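Local atomic coordinates of early 35 kDa protein (PDB entry 1P35), a protein that blocks host caspases and so suppresses the apoptosis that viral infection triggers in insect cells, and also inhibits the host's antiviral RNA interference response. Residues Q214-P219 and H282-A287; L245-E250 and W261-N266. All blocks are in the same frame, centred on the assembly; numbering follows the deposited sequence.

Contact 1: residues Q214-P219 and H282-A287; sequences QSLILP and HNVTSA. With EDO (1,2-ethanediol), chain F.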
loop_
_atom_site.group_PDB
_atom_site.type_symbol
_atom_site.label_atom_id
_atom_site.label_comp_id
_atom_site.label_asym_id
_atom_site.label_seq_id
_atom_site.Cartn_x
_atom_site.Cartn_y
_atom_site.Cartn_z
ATOM N N GLN A 214 18.729 6.681 26.070
ATOM C CA GLN A 214 20.077 6.369 26.592
ATOM C C GLN A 214 20.223 4.860 26.840
ATOM O O GLN A 214 21.332 4.311 26.715
ATOM C CB GLN A 214 20.333 7.110 27.929
ATOM C CG GLN A 214 20.426 8.575 27.773
ATOM C CD GLN A 214 20.449 9.328 29.112
ATOM O OE1 GLN A 214 20.241 8.765 30.194
ATOM N NE2 GLN A 214 20.662 10.616 29.019
ATOM N N SER A 215 19.116 4.208 27.211
ATOM C CA SER A 215 19.111 2.761 27.499
ATOM C C SER A 215 19.137 1.871 26.237
ATOM O O SER A 215 19.424 0.663 26.305
ATOM C CB SER A 215 17.861 2.385 28.304
ATOM O OG SER A 215 16.703 2.292 27.459
ATOM N N LEU A 216 18.869 2.468 25.084
ATOM C CA LEU A 216 18.779 1.678 23.833
ATOM C C LEU A 216 20.089 1.226 23.252
ATOM O O LEU A 216 21.017 1.992 23.224
ATOM C CB LEU A 216 18.068 2.456 22.721
ATOM C CG LEU A 216 16.702 3.007 23.016
ATOM C CD1 LEU A 216 16.247 3.756 21.814
ATOM C CD2 LEU A 216 15.783 1.875 23.381
ATOM N N ILE A 217 20.118 -0.013 22.762
ATOM C CA ILE A 217 21.287 -0.574 22.123
ATOM C C ILE A 217 20.881 -0.712 20.634
ATOM O O ILE A 217 19.917 -1.419 20.342
ATOM C CB ILE A 217 21.568 -1.987 22.641
ATOM C CG1 ILE A 217 21.869 -1.986 24.141
ATOM C CG2 ILE A 217 22.723 -2.575 21.806
ATOM C CD1 ILE A 217 23.241 -1.355 24.507
ATOM N N LEU A 218 21.570 -0.057 19.698
ATOM C CA LEU A 218 21.212 -0.185 18.271
ATOM C C LEU A 218 21.803 -1.381 17.500
ATOM O O LEU A 218 22.770 -2.007 17.942
ATOM C CB LEU A 218 21.632 1.058 17.489
ATOM C CG LEU A 218 21.172 2.431 17.918
ATOM C CD1 LEU A 218 21.429 3.469 16.801
ATOM C CD2 LEU A 218 19.736 2.342 18.232
ATOM N N PRO A 219 21.233 -1.694 16.310
ATOM C CA PRO A 219 21.699 -2.785 15.435
ATOM C C PRO A 219 23.056 -2.347 14.886
ATOM O O PRO A 219 23.264 -1.137 14.691
ATOM C CB PRO A 219 20.664 -2.775 14.284
ATOM C CG PRO A 219 19.456 -2.225 14.943
ATOM C CD PRO A 219 20.058 -1.058 15.691
ATOM N N HIS A 282 12.883 0.346 16.589
ATOM C CA HIS A 282 12.973 -0.735 15.619
ATOM C C HIS A 282 14.179 -1.607 15.713
ATOM O O HIS A 282 15.266 -1.201 15.313
ATOM C CB HIS A 282 12.880 -0.152 14.210
ATOM C CG HIS A 282 13.061 -1.165 13.116
ATOM N ND1 HIS A 282 12.285 -2.300 13.015
ATOM C CD2 HIS A 282 13.835 -1.138 12.002
ATOM C CE1 HIS A 282 12.576 -2.933 11.889
ATOM N NE2 HIS A 282 13.516 -2.249 11.256
ATOM N N ASN A 283 13.956 -2.834 16.190
ATOM C CA ASN A 283 15.045 -3.761 16.360
ATOM C C ASN A 283 16.137 -3.266 17.337
ATOM O O ASN A 283 17.328 -3.442 17.112
ATOM C CB ASN A 283 15.662 -4.087 15.002
ATOM C CG ASN A 283 14.807 -5.077 14.164
ATOM O OD1 ASN A 283 15.099 -5.314 12.970
ATOM N ND2 ASN A 283 13.790 -5.673 14.780
ATOM N N VAL A 284 15.736 -2.650 18.430
ATOM C CA VAL A 284 16.739 -2.169 19.367
ATOM C C VAL A 284 16.546 -3.000 20.595
ATOM O O VAL A 284 15.465 -3.579 20.766
ATOM C CB VAL A 284 16.539 -0.682 19.706
ATOM C CG1 VAL A 284 16.656 0.127 18.450
ATOM C CG2 VAL A 284 15.115 -0.457 20.344
ATOM N N THR A 285 17.585 -3.107 21.424
ATOM C CA THR A 285 17.462 -3.875 22.663
ATOM C C THR A 285 17.739 -2.939 23.859
ATOM O O THR A 285 18.429 -1.927 23.725
ATOM C CB THR A 285 18.461 -5.025 22.712
ATOM O OG1 THR A 285 19.771 -4.467 22.732
ATOM C CG2 THR A 285 18.298 -5.965 21.479
ATOM N N SER A 286 17.210 -3.287 25.017
ATOM C CA SER A 286 17.382 -2.465 26.212
ATOM C C SER A 286 17.063 -3.251 27.442
ATOM O O SER A 286 16.384 -4.257 27.372
ATOM C CB SER A 286 16.437 -1.268 26.176
ATOM O OG SER A 286 16.460 -0.549 27.360
ATOM N N ALA A 287 17.575 -2.764 28.566
ATOM C CA ALA A 287 17.375 -3.342 29.876
ATOM C C ALA A 287 16.138 -2.672 30.503
ATOM O O ALA A 287 15.579 -3.190 31.434
ATOM C CB ALA A 287 18.617 -3.090 30.755
HETATM C C1 EDO F . 21.511 -2.495 28.561
HETATM O O1 EDO F . 22.879 -2.657 28.104
HETATM C C2 EDO F . 21.122 -1.049 28.419
HETATM O O2 EDO F . 19.709 -0.935 28.423
#

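Contact 2: residues L245-E250 and W261-N266; sequences LEFTTE and WKIFCN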
loop_
_atom_site.group_PDB
_atom_site.type_symbol
_atom_site.label_atom_id
_atom_site.label_comp_id
_atom_site.label_asym_id
_atom_site.label_seq_id
_atom_site.Cartn_x
_atom_site.Cartn_y
_atom_site.Cartn_z
ATOM N N LEU A 245 23.296 5.332 14.111
ATOM C CA LEU A 245 24.478 4.562 13.829
ATOM C C LEU A 245 25.152 5.379 12.755
ATOM O O LEU A 245 24.508 5.747 11.746
ATOM C CB LEU A 245 24.124 3.194 13.271
ATOM C CG LEU A 245 25.368 2.366 12.944
ATOM C CD1 LEU A 245 26.105 1.918 14.248
ATOM C CD2 LEU A 245 24.940 1.157 12.184
ATOM N N GLU A 246 26.437 5.652 12.956
ATOM C CA GLU A 246 27.176 6.471 12.008
ATOM C C GLU A 246 28.537 5.909 11.664
ATOM O O GLU A 246 29.175 5.252 12.459
ATOM C CB GLU A 246 27.341 7.890 12.562
ATOM C CG GLU A 246 26.040 8.533 12.910
ATOM C CD GLU A 246 26.180 10.012 13.122
ATOM O OE1 GLU A 246 27.167 10.537 12.641
ATOM O OE2 GLU A 246 25.303 10.646 13.735
ATOM N N PHE A 247 28.956 6.150 10.438
ATOM C CA PHE A 247 30.236 5.694 10.000
ATOM C C PHE A 247 30.600 6.425 8.727
ATOM O O PHE A 247 29.818 7.247 8.239
ATOM C CB PHE A 247 30.265 4.182 9.790
ATOM C CG PHE A 247 29.236 3.687 8.857
ATOM C CD1 PHE A 247 29.487 3.662 7.493
ATOM C CD2 PHE A 247 27.984 3.291 9.326
ATOM C CE1 PHE A 247 28.498 3.252 6.599
ATOM C CE2 PHE A 247 27.005 2.883 8.444
ATOM C CZ PHE A 247 27.271 2.868 7.060
ATOM N N THR A 248 31.796 6.129 8.214
ATOM C CA THR A 248 32.311 6.761 7.007
ATOM C C THR A 248 32.803 5.812 5.891
ATOM O O THR A 248 33.284 4.716 6.155
ATOM C CB THR A 248 33.449 7.739 7.389
ATOM O OG1 THR A 248 32.896 8.909 8.028
ATOM C CG2 THR A 248 34.219 8.152 6.172
ATOM N N THR A 249 32.620 6.234 4.639
ATOM C CA THR A 249 33.100 5.485 3.460
ATOM C C THR A 249 33.640 6.496 2.433
ATOM O O THR A 249 33.078 7.583 2.275
ATOM C CB THR A 249 31.999 4.634 2.774
ATOM O OG1 THR A 249 30.942 5.488 2.337
ATOM C CG2 THR A 249 31.486 3.563 3.721
ATOM N N GLU A 250 34.736 6.128 1.766
ATOM C CA GLU A 250 35.405 6.975 0.762
ATOM C C GLU A 250 34.579 7.243 -0.487
ATOM O O GLU A 250 33.897 6.352 -0.999
ATOM C CB GLU A 250 36.758 6.358 0.331
ATOM C CG GLU A 250 38.047 6.886 1.044
ATOM C CD GLU A 250 38.481 8.298 0.582
ATOM O OE1 GLU A 250 37.738 9.287 0.831
ATOM O OE2 GLU A 250 39.574 8.420 -0.040
ATOM N N TRP A 261 27.527 8.586 6.718
ATOM C CA TRP A 261 26.274 7.895 6.890
ATOM C C TRP A 261 25.659 8.122 8.276
ATOM O O TRP A 261 26.357 8.270 9.280
ATOM C CB TRP A 261 26.481 6.414 6.665
ATOM C CG TRP A 261 26.952 6.006 5.303
ATOM C CD1 TRP A 261 28.187 6.250 4.742
ATOM C CD2 TRP A 261 26.279 5.111 4.405
ATOM N NE1 TRP A 261 28.321 5.550 3.571
ATOM C CE2 TRP A 261 27.174 4.839 3.337
ATOM C CE3 TRP A 261 25.010 4.502 4.402
ATOM C CZ2 TRP A 261 26.844 3.985 2.280
ATOM C CZ3 TRP A 261 24.678 3.636 3.333
ATOM C CH2 TRP A 261 25.604 3.390 2.294
ATOM N N LYS A 262 24.340 8.207 8.316
ATOM C CA LYS A 262 23.648 8.332 9.570
ATOM C C LYS A 262 22.383 7.512 9.379
ATOM O O LYS A 262 21.424 7.953 8.717
ATOM C CB LYS A 262 23.358 9.800 9.893
ATOM C CG LYS A 262 22.753 9.997 11.303
ATOM C CD LYS A 262 22.508 11.493 11.591
ATOM C CE LYS A 262 21.925 11.735 12.933
ATOM N NZ LYS A 262 21.664 13.203 13.141
ATOM N N ILE A 263 22.404 6.297 9.933
ATOM C CA ILE A 263 21.272 5.373 9.834
ATOM C C ILE A 263 20.781 4.814 11.178
ATOM O O ILE A 263 21.335 5.126 12.235
ATOM C CB ILE A 263 21.599 4.180 8.865
ATOM C CG1 ILE A 263 22.857 3.460 9.304
ATOM C CG2 ILE A 263 21.806 4.728 7.459
ATOM C CD1 ILE A 263 23.128 2.157 8.535
ATOM N N PHE A 264 19.761 3.954 11.092
ATOM C CA PHE A 264 19.072 3.312 12.234
ATOM C C PHE A 264 18.788 4.243 13.357
ATOM O O PHE A 264 19.139 3.958 14.502
ATOM C CB PHE A 264 19.842 2.135 12.798
ATOM C CG PHE A 264 20.373 1.202 11.776
ATOM C CD1 PHE A 264 19.638 0.887 10.642
ATOM C CD2 PHE A 264 21.556 0.527 12.007
ATOM C CE1 PHE A 264 20.074 -0.091 9.771
ATOM C CE2 PHE A 264 22.000 -0.451 11.146
ATOM C CZ PHE A 264 21.257 -0.767 10.020
ATOM N N CYS A 265 18.203 5.392 13.041
ATOM C CA CYS A 265 17.839 6.318 14.081
ATOM C C CYS A 265 16.568 5.830 14.785
ATOM O O CYS A 265 15.506 5.621 14.147
ATOM C CB CYS A 265 17.588 7.734 13.511
ATOM S SG CYS A 265 19.047 8.462 12.685
ATOM N N ASN A 266 16.685 5.699 16.103
ATOM C CA ASN A 266 15.610 5.242 16.967
ATOM C C ASN A 266 15.437 6.220 18.144
ATOM O O ASN A 266 16.412 6.742 18.720
ATOM C CB ASN A 266 15.935 3.836 17.462
ATOM C CG ASN A 266 15.872 2.810 16.347
ATOM O OD1 ASN A 266 14.765 2.369 15.952
ATOM N ND2 ASN A 266 17.042 2.452 15.794
#

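Contact 1: residues Q214-P219 and H282-A287
I217 and T285 meet backbone to backbone in a single antiparallel bridge, a hydrogen-bonded pair that illustrates how a chain leaving a helix can be tied to a strand by very few bonds. I217 N donates to T285 O at 2.7 Å. The return bond from T285 N to I217 O is longer, 3.1 Å, but straighter, its N-H...O angle being 163°. At the bridged pair, T285 OG1 lies against I217 CB, the branch point of the isoleucine.

Hydroxyls and carbonyls extend this polar seam toward helix 206-215. S215 OG and S286 OG lie 2.9 Å apart, close enough for a hydrogen bond, though S286 has other acceptors near; each has a further partner, F212 O for the first and L288 N for the second. An ethanediol molecule, probably from the crystallisation liquor, spans the same end: its O2 donates to S215 O at 2.7 Å and accepts from A287 N at 2.8 Å.

Apolar contact lies along V284, which offers a different methyl to each of two leucines. CG1 is placed anti to the carbonyl carbon (chi1 -61°). The V284 and L218 side chains lie side by side, V284 CG1 3.8 Å from L218 CD2, while L216 slants across V284, its CD2 3.9 Å from V284 CG2. Farther along, P219 brings CG to within 3.3 Å of N283 O.

The chain turns a corner at N283, whose positive phi (60°) is a left-handed helical value. N283 and V284 both stand opposite Y193 of the neighbouring strand 191-199, the arrangement of a G1 beta bulge; strand 284-286 pairs with 191-199 and is bridged at T285 by the segment leaving the helix.

Contact 2: residues L245-E250 and W261-N266
F247 and W261 form an offset stack, the phenyl ring lying over the five-membered ring of the indole with centroids 4.4 Å apart and planes inclined by 27°. CE1 of F247 sits over the indole face, displaced toward its rim, while W261 CB in turn approaches the phenyl face, 3.8 Å from the ring centroid, as a CH-pi contact. The first torsion of F247 (chi1 56°) sets CG between the backbone N and the carbonyl carbon. In its plane, the edge of the same phenyl ring meets I263, whose CD1 lies 3.9 Å from F247 CE2.

At the indole's own edge, W261 NE1 donates to T249 OG1 over 2.9 Å, and the hydroxyl oxygen lies only 8° out of the ring plane. This bond restrains the rotation of the indole while one of its faces is packed on F247. Farther along, L245 and F264 lie side by side, L245 CD2 3.4 Å from F264 CD2, and the I263 CD1 methyl stands over the centre of the F264 ring.

These residues belong to the beta hairpin of strands 238-249 and 259-271. Within these segments L245 and I263 form a regular hydrogen-bonded pair, with L245 N to I263 O at 2.7 Å and I263 N to L245 O at 2.8 Å; toward the turn, the bond from W261 N to F247 O is weak.

On the other face E246 and K262 lie side by side, the lysine methylenes passing the carboxylate without a salt bridge between the charges. Y231 OH instead hydrogen-bonds E246 OE2, and Y242 OH hydrogen-bonds K262 NZ, which also makes a cation-pi contact with Y231. Beyond the indole, Y81 adds an edge-to-face ring contact to W261, and the backbone of K262 hydrogen-bonds that of R79.

Contact 2 is nested, along the chain, inside the loop closed by contact 1, and the two meet where H282 N lies 2.8 Å from N266 OD1, a probable hydrogen bond. Their centres are about 16 Å apart. Contact 1, nearer the centre of the chain, is only partly buried and joins a helix exit to a short strand through two backbone bonds, a cluster of hydroxyls and leucine-valine packing. Contact 2, farther out, is buried more thoroughly and joins neighbouring hairpin strands, with an aromatic pair on one sheet face and charged side chains on the other. Strand 259-271 links them: V284 and L218 pack on its N266, and P219 reaches F264.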